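Local coordinates for ribosomal RNA processing protein 6 (Trypanosoma brucei brucei, PDB 4NLC) that probably trims and degrades RNA from the 3' end as a nuclear exosome exoribonuclease, this chain being its catalytic core, at residues 49-52 with 53-56; 63-66 with 67-70; 150-153 with 154-158; 269-272 with 273-276; 343-346 with 347-351. The protein carries 1 engineered substitution. All blocks are in the same frame, centred on the assembly; numbering follows the deposited sequence.

Interaction 1: residues 49-52 with 53-56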
loop_
_atom_site.group_PDB
_atom_site.type_symbol
_atom_site.label_atom_id
_atom_site.label_comp_id
_atom_site.label_asym_id
_atom_site.label_seq_id
_atom_site.Cartn_x
_atom_site.Cartn_y
_atom_site.Cartn_z
ATOM N N SER A 49 14.686 -20.796 6.288
ATOM C CA SER A 49 15.862 -20.719 5.423
ATOM C C SER A 49 15.448 -20.388 3.997
ATOM O O SER A 49 14.315 -20.653 3.595
ATOM C CB SER A 49 16.594 -22.060 5.398
ATOM O OG SER A 49 16.761 -22.612 6.691
ATOM N N VAL A 50 16.393 -19.868 3.215
ATOM C CA VAL A 50 16.199 -19.605 1.790
ATOM C C VAL A 50 16.304 -21.002 1.097
ATOM O O VAL A 50 17.211 -21.765 1.454
ATOM C CB VAL A 50 17.304 -18.654 1.238
ATOM C CG1 VAL A 50 17.057 -18.323 -0.226
ATOM C CG2 VAL A 50 17.441 -17.381 2.077
ATOM N N PRO A 51 15.410 -21.367 0.136
ATOM C CA PRO A 51 15.560 -22.675 -0.542
ATOM C C PRO A 51 16.904 -22.739 -1.274
ATOM O O PRO A 51 17.202 -21.867 -2.085
ATOM C CB PRO A 51 14.357 -22.727 -1.505
ATOM C CG PRO A 51 13.414 -21.642 -1.041
ATOM C CD PRO A 51 14.278 -20.593 -0.420
ATOM N N SER A 52 17.739 -23.742 -0.941
ATOM C CA SER A 52 19.098 -23.921 -1.476
ATOM C C SER A 52 19.209 -23.822 -3.016
ATOM O O SER A 52 20.195 -23.263 -3.503
ATOM C CB SER A 52 19.717 -25.220 -0.965
ATOM O OG SER A 52 19.016 -26.357 -1.441
ATOM N N GLU A 53 18.183 -24.293 -3.773
ATOM C CA GLU A 53 18.158 -24.199 -5.243
ATOM C C GLU A 53 18.151 -22.726 -5.709
ATOM O O GLU A 53 18.667 -22.417 -6.778
ATOM C CB GLU A 53 16.947 -24.942 -5.831
ATOM C CG GLU A 53 17.062 -26.459 -5.834
ATOM C CD GLU A 53 18.082 -27.071 -6.778
ATOM O OE1 GLU A 53 17.976 -26.846 -8.007
ATOM O OE2 GLU A 53 18.958 -27.822 -6.289
ATOM N N GLN A 54 17.585 -21.819 -4.889
ATOM C CA GLN A 54 17.525 -20.390 -5.222
ATOM C C GLN A 54 18.885 -19.699 -5.099
ATOM O O GLN A 54 19.066 -18.634 -5.677
ATOM C CB GLN A 54 16.455 -19.649 -4.384
ATOM C CG GLN A 54 15.029 -20.134 -4.633
ATOM C CD GLN A 54 14.459 -19.765 -5.981
ATOM O OE1 GLN A 54 15.015 -18.971 -6.731
ATOM N NE2 GLN A 54 13.307 -20.313 -6.307
ATOM N N LEU A 55 19.832 -20.304 -4.357
ATOM C CA LEU A 55 21.165 -19.741 -4.105
ATOM C C LEU A 55 22.261 -20.221 -5.075
ATOM O O LEU A 55 23.410 -19.794 -4.939
ATOM C CB LEU A 55 21.574 -19.962 -2.640
ATOM C CG LEU A 55 20.514 -19.490 -1.638
ATOM C CD1 LEU A 55 20.517 -20.326 -0.378
ATOM C CD2 LEU A 55 20.586 -17.976 -1.391
ATOM N N LEU A 56 21.893 -21.032 -6.093
ATOM C CA LEU A 56 22.791 -21.531 -7.146
ATOM C C LEU A 56 22.829 -20.596 -8.357
ATOM O O LEU A 56 21.869 -19.859 -8.609
ATOM C CB LEU A 56 22.316 -22.913 -7.642
ATOM C CG LEU A 56 22.278 -24.061 -6.641
ATOM C CD1 LEU A 56 21.438 -25.185 -7.171
ATOM C CD2 LEU A 56 23.690 -24.548 -6.307
#
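Between Pro51 and Leu55 the backbone winds into a 3-10 turn, in which Pro51 O accepts from Gln54 N at 2.8 Å and Ser52 O from Leu55 N at 3.1 Å. On one flank of the turn Val50 meets Leu55: its CG1 branch, anti to the backbone N (chi1 -177°), comes within 3.7 Å of Leu55 CD2, while Leu55 CD1 lies 4.0 Å from Val50 CB, so both leucine methyls touch the valine, the two side chains crossing obliquely. This short helical turn belongs to the long loop between helix 42-46 and strand 71-74, and the Val50-Leu55 pair faces helix 249-261, with Phe254 touching both residues. Pro51 CB rests 4.1 Å from Gln54 CG. Bent at chi2 (-71°), the glutamine chain carries its amide away from the turn into a buried polar site, where OE1 bonds to Tyr230 OH and NE2 to Glu92 OE1. Glu53 turns instead toward the residues that follow, its carboxylate forming a salt bridge with Lys58.

Interaction 2: residues 63-66 with 67-70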
loop_
_atom_site.group_PDB
_atom_site.type_symbol
_atom_site.label_atom_id
_atom_site.label_comp_id
_atom_site.label_asym_id
_atom_site.label_seq_id
_atom_site.Cartn_x
_atom_site.Cartn_y
_atom_site.Cartn_z
ATOM N N TYR A 63 11.312 -13.539 -20.097
ATOM C CA TYR A 63 9.915 -13.145 -20.035
ATOM C C TYR A 63 9.226 -13.582 -21.332
ATOM O O TYR A 63 9.865 -13.695 -22.381
ATOM C CB TYR A 63 9.809 -11.620 -19.844
ATOM C CG TYR A 63 10.545 -10.807 -20.894
ATOM C CD1 TYR A 63 11.908 -10.546 -20.774
ATOM C CD2 TYR A 63 9.879 -10.297 -22.006
ATOM C CE1 TYR A 63 12.597 -9.832 -21.754
ATOM C CE2 TYR A 63 10.559 -9.579 -22.990
ATOM C CZ TYR A 63 11.916 -9.328 -22.846
ATOM O OH TYR A 63 12.597 -8.583 -23.783
ATOM N N LEU A 64 7.940 -13.828 -21.256
ATOM C CA LEU A 64 7.169 -14.286 -22.406
ATOM C C LEU A 64 6.748 -13.105 -23.280
ATOM O O LEU A 64 6.956 -11.947 -22.910
ATOM C CB LEU A 64 5.927 -15.058 -21.909
ATOM C CG LEU A 64 6.153 -16.268 -20.997
ATOM C CD1 LEU A 64 4.868 -17.048 -20.847
ATOM C CD2 LEU A 64 7.233 -17.199 -21.550
ATOM N N SER A 65 6.195 -13.394 -24.456
ATOM C CA SER A 65 5.694 -12.335 -25.314
ATOM C C SER A 65 4.387 -11.845 -24.721
ATOM O O SER A 65 3.542 -12.668 -24.318
ATOM C CB SER A 65 5.415 -12.870 -26.712
ATOM O OG SER A 65 4.599 -11.949 -27.414
ATOM N N LEU A 66 4.183 -10.525 -24.739
ATOM C CA LEU A 66 2.910 -9.946 -24.287
ATOM C C LEU A 66 1.770 -10.273 -25.284
ATOM O O LEU A 66 0.603 -10.244 -24.909
ATOM C CB LEU A 66 3.029 -8.428 -24.080
ATOM C CG LEU A 66 3.791 -7.959 -22.847
ATOM C CD1 LEU A 66 3.989 -6.456 -22.891
ATOM C CD2 LEU A 66 3.082 -8.362 -21.556
ATOM N N VAL A 67 2.113 -10.633 -26.526
ATOM C CA VAL A 67 1.123 -10.970 -27.562
ATOM C C VAL A 67 0.437 -12.314 -27.246
ATOM O O VAL A 67 -0.793 -12.392 -27.280
ATOM C CB VAL A 67 1.748 -10.955 -28.997
ATOM C CG1 VAL A 67 0.723 -11.313 -30.068
ATOM C CG2 VAL A 67 2.392 -9.609 -29.316
ATOM N N THR A 68 1.225 -13.356 -26.917
ATOM C CA THR A 68 0.704 -14.708 -26.706
ATOM C C THR A 68 0.727 -15.214 -25.243
ATOM O O THR A 68 0.318 -16.351 -24.989
ATOM C CB THR A 68 1.428 -15.669 -27.633
ATOM O OG1 THR A 68 2.835 -15.526 -27.447
ATOM C CG2 THR A 68 1.081 -15.437 -29.097
ATOM N N CYS A 69 1.174 -14.379 -24.285
ATOM C CA CYS A 69 1.236 -14.771 -22.873
ATOM C C CYS A 69 -0.177 -14.815 -22.327
ATOM O O CYS A 69 -0.891 -13.810 -22.463
ATOM C CB CYS A 69 2.108 -13.812 -22.060
ATOM S SG CYS A 69 2.148 -14.175 -20.284
ATOM N N PRO A 70 -0.595 -15.928 -21.674
ATOM C CA PRO A 70 -1.950 -15.960 -21.105
ATOM C C PRO A 70 -2.054 -14.957 -19.969
ATOM O O PRO A 70 -1.107 -14.776 -19.182
ATOM C CB PRO A 70 -2.115 -17.405 -20.613
ATOM C CG PRO A 70 -1.004 -18.174 -21.222
ATOM C CD PRO A 70 0.115 -17.198 -21.420
HETATM O O HOH W 1 -0.559 -10.782 -22.516
#
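Ser65 OG accepts the backbone N-H of Val67 at 2.9 Å, the defining bond of an ST turn, with an N-H...O angle of 143°. The hydroxyl oxygen reaches forward to that N-H because it lies anti to the serine's own backbone N (chi1 164°), beside the carbonyl carbon. From there it also sits against the valine side chain, 3.4 Å from Val67 CB. The same serine holds the wider turn through its main chain: Ser65 O takes a weak bond from Cys69 N at 2.9 Å, bent to 125°. Thr68 OG1 lies 3.8 Å from Ser65 CB. Leu64 CD1 and Cys69 SG meet at 4.0 Å, an apolar contact; the thiol arrives there by standing anti to the cysteine N.

Further out, helix 213-224 backs the turn. Leu66 packs on Gln220, Gln221 and His224, and Cys69 also touches His224, whose NE2 is hydrogen-bonded to Leu64 O. Tyr63 adds a T-shaped contact with Phe225. At the other end Pro70 shares backbone hydrogen bonds with Asp120, leading the chain into strand 71-74 at the border of the central sheet. One water spans the turn, donating to Leu66 O at 2.7 Å and to Cys69 O at 3.0 Å.

Interaction 3: residues 150-153 with 154-158; sequences GARE and DVRWL
Over one face of the Trp157 indole lies Glu153, one helical turn earlier. Glu153 CB makes a CH-pi contact 3.8 Å from the centroid of the six-membered ring, only 23° off its normal, and Glu153 O stands above the same ring system near its rim, 3.1 Å from Trp157 CG. The carboxylate extends beyond CB past Trp157 CZ2, its plane turned 41° from that of the indole. His99 stacks on the tryptophan from outside the helix. The other flat group, the guanidinium of Arg156, has Arg152 O at its edge, near its plane; its charge is met by Glu263, in a salt bridge through NH2.

Beneath these groups run helical bonds: Trp157 N to Glu153 O at 2.8 Å and Val155 N to Ala151 O at 2.9 Å. Ala151 CB and Val155 CG2 touch on a buried side at 4.1 Å. At the start of the helix a water donates to Gly150 O at 2.7 Å and accepts from Asp154 N at 3.0 Å, while the backbone N-H groups of Gly150 and Ala151 bond to the Asp171 carboxylate. Helix 152-162 is the crossover of a beta-alpha-beta unit in the RNase H-like exonuclease fold: it follows strand 145-148 and precedes strand 169-171, with Asp154, Trp157 and Leu158 packed on Leu97 of strand 92-100.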
loop_
_atom_site.group_PDB
_atom_site.type_symbol
_atom_site.label_atom_id
_atom_site.label_comp_id
_atom_site.label_asym_id
_atom_site.label_seq_id
_atom_site.Cartn_x
_atom_site.Cartn_y
_atom_site.Cartn_z
ATOM N N GLY A 150 10.475 -3.326 -4.605
ATOM C CA GLY A 150 10.253 -2.211 -3.695
ATOM C C GLY A 150 8.988 -2.452 -2.911
ATOM O O GLY A 150 7.960 -1.799 -3.162
ATOM N N ALA A 151 9.068 -3.435 -1.989
ATOM C CA ALA A 151 7.949 -3.989 -1.218
ATOM C C ALA A 151 7.595 -3.306 0.121
ATOM O O ALA A 151 6.726 -3.820 0.814
ATOM C CB ALA A 151 8.223 -5.467 -0.967
ATOM N N ARG A 152 8.258 -2.207 0.514
ATOM C CA ARG A 152 7.988 -1.564 1.827
ATOM C C ARG A 152 6.479 -1.342 2.099
ATOM O O ARG A 152 5.972 -1.831 3.109
ATOM C CB ARG A 152 8.803 -0.263 1.990
ATOM C CG ARG A 152 8.648 0.430 3.360
ATOM C CD ARG A 152 9.923 0.408 4.200
ATOM N NE ARG A 152 11.041 1.092 3.544
ATOM C CZ ARG A 152 12.325 0.776 3.707
ATOM N NH1 ARG A 152 12.675 -0.220 4.513
ATOM N NH2 ARG A 152 13.267 1.450 3.062
ATOM N N GLU A 153 5.762 -0.666 1.176
ATOM C CA GLU A 153 4.321 -0.410 1.300
ATOM C C GLU A 153 3.488 -1.682 1.129
ATOM O O GLU A 153 2.549 -1.914 1.899
ATOM C CB GLU A 153 3.872 0.714 0.355
ATOM C CG GLU A 153 4.513 2.057 0.701
ATOM C CD GLU A 153 3.606 3.261 0.888
ATOM O OE1 GLU A 153 3.631 4.162 0.017
ATOM O OE2 GLU A 153 2.928 3.343 1.941
ATOM N N ASP A 154 3.878 -2.540 0.164
ATOM C CA ASP A 154 3.187 -3.792 -0.134
ATOM C C ASP A 154 3.048 -4.685 1.069
ATOM O O ASP A 154 1.959 -5.215 1.319
ATOM C CB ASP A 154 3.878 -4.541 -1.280
ATOM C CG ASP A 154 3.708 -3.880 -2.628
ATOM O OD1 ASP A 154 3.207 -2.746 -2.673
ATOM O OD2 ASP A 154 4.009 -4.528 -3.641
ATOM N N VAL A 155 4.149 -4.840 1.812
ATOM C CA VAL A 155 4.234 -5.674 3.016
ATOM C C VAL A 155 3.172 -5.199 4.017
ATOM O O VAL A 155 2.484 -6.006 4.625
ATOM C CB VAL A 155 5.698 -5.621 3.604
ATOM C CG1 VAL A 155 5.761 -6.064 5.068
ATOM C CG2 VAL A 155 6.661 -6.437 2.744
ATOM N N ARG A 156 3.058 -3.889 4.169
ATOM C CA ARG A 156 2.120 -3.239 5.079
ATOM C C ARG A 156 0.673 -3.405 4.585
ATOM O O ARG A 156 -0.198 -3.795 5.342
ATOM C CB ARG A 156 2.515 -1.753 5.239
ATOM C CG ARG A 156 3.677 -1.587 6.212
ATOM C CD ARG A 156 4.284 -0.191 6.136
ATOM N NE ARG A 156 5.714 -0.230 6.450
ATOM C CZ ARG A 156 6.228 -0.017 7.658
ATOM N NH1 ARG A 156 5.433 0.258 8.687
ATOM N NH2 ARG A 156 7.538 -0.069 7.844
ATOM N N TRP A 157 0.430 -3.109 3.325
ATOM C CA TRP A 157 -0.875 -3.212 2.670
ATOM C C TRP A 157 -1.495 -4.583 2.836
ATOM O O TRP A 157 -2.653 -4.670 3.263
ATOM C CB TRP A 157 -0.744 -2.853 1.183
ATOM C CG TRP A 157 -0.358 -1.415 0.938
ATOM C CD1 TRP A 157 -0.422 -0.381 1.831
ATOM C CD2 TRP A 157 0.125 -0.856 -0.294
ATOM N NE1 TRP A 157 -0.020 0.791 1.228
ATOM C CE2 TRP A 157 0.305 0.532 -0.082
ATOM C CE3 TRP A 157 0.370 -1.380 -1.575
ATOM C CZ2 TRP A 157 0.740 1.400 -1.099
ATOM C CZ3 TRP A 157 0.821 -0.523 -2.579
ATOM C CH2 TRP A 157 0.991 0.852 -2.338
ATOM N N LEU A 158 -0.701 -5.664 2.551
ATOM C CA LEU A 158 -1.129 -7.062 2.645
ATOM C C LEU A 158 -1.662 -7.371 4.032
ATOM O O LEU A 158 -2.639 -8.091 4.174
ATOM C CB LEU A 158 0.043 -8.022 2.299
ATOM C CG LEU A 158 0.425 -8.200 0.803
ATOM C CD1 LEU A 158 1.620 -9.139 0.656
ATOM C CD2 LEU A 158 -0.697 -8.788 0.024
HETATM O O HOH W 2 5.910 -1.195 -1.563
#

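Interaction 4: residues 269-272 with 273-276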
loop_
_atom_site.group_PDB
_atom_site.type_symbol
_atom_site.label_atom_id
_atom_site.label_comp_id
_atom_site.label_asym_id
_atom_site.label_seq_id
_atom_site.Cartn_x
_atom_site.Cartn_y
_atom_site.Cartn_z
ATOM N N HIS A 269 -1.147 7.488 12.637
ATOM C CA HIS A 269 -0.868 8.008 13.975
ATOM C C HIS A 269 -1.138 9.519 14.126
ATOM O O HIS A 269 -0.357 10.336 13.623
ATOM C CB HIS A 269 0.614 7.692 14.252
ATOM C CG HIS A 269 1.304 7.162 13.021
ATOM N ND1 HIS A 269 1.519 7.969 11.903
ATOM C CD2 HIS A 269 1.701 5.898 12.726
ATOM C CE1 HIS A 269 2.067 7.183 10.990
ATOM N NE2 HIS A 269 2.201 5.928 11.437
ATOM N N LEU A 270 -2.243 9.891 14.804
ATOM C CA LEU A 270 -2.545 11.313 15.037
ATOM C C LEU A 270 -2.045 11.735 16.403
ATOM O O LEU A 270 -2.544 11.260 17.427
ATOM C CB LEU A 270 -4.046 11.662 14.882
ATOM C CG LEU A 270 -4.498 13.166 14.933
ATOM C CD1 LEU A 270 -4.751 13.665 16.340
ATOM C CD2 LEU A 270 -3.635 14.109 14.069
ATOM N N ASP A 271 -1.066 12.640 16.408
ATOM C CA ASP A 271 -0.503 13.194 17.629
ATOM C C ASP A 271 -1.147 14.578 17.774
ATOM O O ASP A 271 -0.848 15.480 16.980
ATOM C CB ASP A 271 1.036 13.275 17.555
ATOM C CG ASP A 271 1.719 13.339 18.911
ATOM O OD1 ASP A 271 1.203 14.043 19.807
ATOM O OD2 ASP A 271 2.771 12.676 19.077
ATOM N N PRO A 272 -2.095 14.749 18.725
ATOM C CA PRO A 272 -2.789 16.049 18.843
ATOM C C PRO A 272 -1.900 17.233 19.239
ATOM O O PRO A 272 -2.326 18.383 19.100
ATOM C CB PRO A 272 -3.894 15.781 19.869
ATOM C CG PRO A 272 -3.983 14.267 19.974
ATOM C CD PRO A 272 -2.607 13.773 19.710
ATOM N N ASP A 273 -0.665 16.947 19.713
ATOM C CA ASP A 273 0.312 17.962 20.116
ATOM C C ASP A 273 1.392 18.195 19.043
ATOM O O ASP A 273 2.108 19.191 19.139
ATOM C CB ASP A 273 1.028 17.555 21.439
ATOM C CG ASP A 273 0.187 16.947 22.557
ATOM O OD1 ASP A 273 -0.983 17.349 22.712
ATOM O OD2 ASP A 273 0.728 16.120 23.318
ATOM N N VAL A 274 1.547 17.261 18.056
ATOM C CA VAL A 274 2.655 17.278 17.082
ATOM C C VAL A 274 2.250 17.284 15.581
ATOM O O VAL A 274 2.758 18.133 14.852
ATOM C CB VAL A 274 3.641 16.088 17.378
ATOM C CG1 VAL A 274 4.824 16.057 16.405
ATOM C CG2 VAL A 274 4.146 16.110 18.825
ATOM N N THR A 275 1.443 16.291 15.107
ATOM C CA THR A 275 1.092 16.056 13.683
ATOM C C THR A 275 0.820 17.339 12.881
ATOM O O THR A 275 1.368 17.472 11.781
ATOM C CB THR A 275 -0.051 15.034 13.509
ATOM O OG1 THR A 275 0.209 13.889 14.312
ATOM C CG2 THR A 275 -0.205 14.562 12.065
ATOM N N TYR A 276 0.007 18.277 13.432
ATOM C CA TYR A 276 -0.299 19.551 12.777
ATOM C C TYR A 276 0.984 20.341 12.368
ATOM O O TYR A 276 1.026 20.886 11.265
ATOM C CB TYR A 276 -1.271 20.395 13.631
ATOM C CG TYR A 276 -0.634 21.152 14.774
ATOM C CD1 TYR A 276 -0.400 20.536 16.001
ATOM C CD2 TYR A 276 -0.281 22.490 14.637
ATOM C CE1 TYR A 276 0.189 21.228 17.055
ATOM C CE2 TYR A 276 0.300 23.196 15.690
ATOM C CZ TYR A 276 0.525 22.563 16.899
ATOM O OH TYR A 276 1.094 23.257 17.938
#
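With OG1 beside its own backbone N (chi1 -48°), Thr275 aims its hydroxyl back at Asp271, where OG1 accepts from Asp271 N at 2.8 Å in a fairly straight bond (161°). Asp271 in turn carries CG anti to its N (chi1 -158°), which lays the carboxylate carbon against Val274 CG2 at 3.7 Å. The main chain returns the bond: Asp271 O accepts from two donors, Thr275 N at 3.1 Å and Val274 N at 3.2 Å. Asp273 N makes a weak bond of 3.5 Å to Asp271 OD1, a loose Asx turn leading to Val274, the N-cap residue of helix 275-280. Behind the threonine, Leu270 CD2 packs on Thr275 CB at 3.7 Å. Asp271 OD1 and Asp273 OD2 are 4.1 Å apart, and the salt bridge from Asp273 OD1 to Arg296 NH2 would offset part of this charge. The turn lies along helix 289-309: Leu270 rests on Asp303 and Arg307, Pro272 O accepts from Asn300 ND2, and Tyr276 packs on Arg296 and Phe299, so that this corner is seated on the first long helix of the HRDC part.

Interaction 5: residues 343-346 with 347-351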
loop_
_atom_site.group_PDB
_atom_site.type_symbol
_atom_site.label_atom_id
_atom_site.label_comp_id
_atom_site.label_asym_id
_atom_site.label_seq_id
_atom_site.Cartn_x
_atom_site.Cartn_y
_atom_site.Cartn_z
ATOM N N VAL A 343 -15.243 22.613 -1.305
ATOM C CA VAL A 343 -15.965 22.207 -0.097
ATOM C C VAL A 343 -16.440 20.748 -0.131
ATOM O O VAL A 343 -17.317 20.389 -0.911
ATOM C CB VAL A 343 -17.123 23.172 0.281
ATOM C CG1 VAL A 343 -17.730 22.796 1.632
ATOM C CG2 VAL A 343 -16.653 24.624 0.306
ATOM N N SER A 344 -15.927 19.937 0.802
ATOM C CA SER A 344 -16.363 18.548 0.940
ATOM C C SER A 344 -17.700 18.496 1.698
ATOM O O SER A 344 -18.106 19.489 2.319
ATOM C CB SER A 344 -15.307 17.724 1.674
ATOM O OG SER A 344 -15.302 17.996 3.068
ATOM N N VAL A 345 -18.371 17.340 1.660
ATOM C CA VAL A 345 -19.614 17.121 2.389
ATOM C C VAL A 345 -19.326 17.223 3.905
ATOM O O VAL A 345 -20.025 17.961 4.592
ATOM C CB VAL A 345 -20.322 15.809 1.944
ATOM C CG1 VAL A 345 -21.380 15.351 2.949
ATOM C CG2 VAL A 345 -20.944 15.985 0.563
ATOM N N ALA A 346 -18.226 16.592 4.379
ATOM C CA ALA A 346 -17.758 16.622 5.773
ATOM C C ALA A 346 -17.697 18.065 6.323
ATOM O O ALA A 346 -18.233 18.329 7.405
ATOM C CB ALA A 346 -16.386 15.954 5.885
ATOM N N VAL A 347 -17.104 18.990 5.545
ATOM C CA VAL A 347 -16.983 20.407 5.895
ATOM C C VAL A 347 -18.364 21.101 5.866
ATOM O O VAL A 347 -18.714 21.799 6.823
ATOM C CB VAL A 347 -15.940 21.130 5.001
ATOM C CG1 VAL A 347 -16.111 22.648 5.050
ATOM C CG2 VAL A 347 -14.519 20.732 5.384
ATOM N N ARG A 348 -19.139 20.901 4.778
ATOM C CA ARG A 348 -20.464 21.528 4.643
ATOM C C ARG A 348 -21.413 21.114 5.767
ATOM O O ARG A 348 -22.084 21.972 6.333
ATOM C CB ARG A 348 -21.083 21.248 3.263
ATOM C CG ARG A 348 -22.296 22.138 2.947
ATOM C CD ARG A 348 -22.661 22.161 1.469
ATOM N NE ARG A 348 -21.770 23.028 0.687
ATOM C CZ ARG A 348 -21.938 24.339 0.518
ATOM N NH1 ARG A 348 -22.962 24.965 1.088
ATOM N NH2 ARG A 348 -21.078 25.035 -0.212
ATOM N N THR A 349 -21.427 19.813 6.123
ATOM C CA THR A 349 -22.309 19.305 7.177
ATOM C C THR A 349 -21.841 19.784 8.564
ATOM O O THR A 349 -22.690 20.077 9.404
ATOM C CB THR A 349 -22.550 17.768 7.069
ATOM O OG1 THR A 349 -23.257 17.312 8.214
ATOM C CG2 THR A 349 -21.293 16.967 6.977
ATOM N N ASN A 350 -20.527 19.947 8.770
ATOM C CA ASN A 350 -19.971 20.399 10.053
ATOM C C ASN A 350 -19.414 21.828 10.062
ATOM O O ASN A 350 -18.596 22.152 10.919
ATOM C CB ASN A 350 -18.915 19.408 10.548
ATOM C CG ASN A 350 -19.457 18.019 10.736
ATOM O OD1 ASN A 350 -19.326 17.156 9.868
ATOM N ND2 ASN A 350 -20.145 17.798 11.840
ATOM N N VAL A 351 -19.927 22.710 9.182
ATOM C CA VAL A 351 -19.522 24.130 9.072
ATOM C C VAL A 351 -19.677 24.917 10.401
ATOM O O VAL A 351 -18.871 25.821 10.666
ATOM C CB VAL A 351 -20.249 24.830 7.883
ATOM C CG1 VAL A 351 -21.769 24.923 8.095
ATOM C CG2 VAL A 351 -19.643 26.188 7.563
#
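Ser344 is the N-cap of helix 345-349, a short helix of the HRDC domain, its side chain accepting from Val347 N. The capping bond, Val347 N to Ser344 OG, measures 3.2 Å and is nearly straight (163°). Ser344 OG, set between the backbone N and the carbonyl carbon, faces the N-H of Val347 and lies 3.7 Å from Val347 CG2. The same hydroxyl is also hydrogen-bonded to Val316 O, so that two bonds grip it and tie the helix start to the preceding part of the domain. Arg348 N reaches Ser344 O at 3.0 Å, the first main-chain bond of the helix. At the far end Asn350 N bonds to Ala346 O at 3.1 Å, more bent at 142°, just where the chain leaves helical geometry before helix 351-359 begins.

Apolar contacts line the inner side. Val343 CG1 and Val347 CG1 meet at 3.8 Å, the two side chains crossing at about a right angle. The buried Val347 also packs on Met317 and Cys340; the latter forms a disulfide in another structure of this protein, but not here, where its partner is the engineered Ser321. Val343 and the chain of Arg348 both lie on Leu337 of helix 333-339.

One charged side chain borders this apolar patch. Arg348 bends at chi3 (-78°), bringing NE within 4.2 Å of Val343 CG1, which also lies 4.0 Å from Arg348 CB.

Overall arrangement
All five contacts are local turns or helix starts, met in series along the chain; none nests in or crosses another, and each closes only its own few residues. Interactions 1 and 2 lie in the one long loop from helix 42-46 to strand 71-74, their centres about 28 Å apart, the first beside helix 249-261 and the second beside helix 213-224. Interaction 3, its centre about 6 Å from that of the chain, opens helix 152-162 within the exonuclease fold. Interaction 4 begins helix 275-280 on the way to the HRDC part, its nearest atoms about 7 Å from those of interaction 3. Interaction 5 starts a helix late in that part, about 56 Å from interaction 1 between centres.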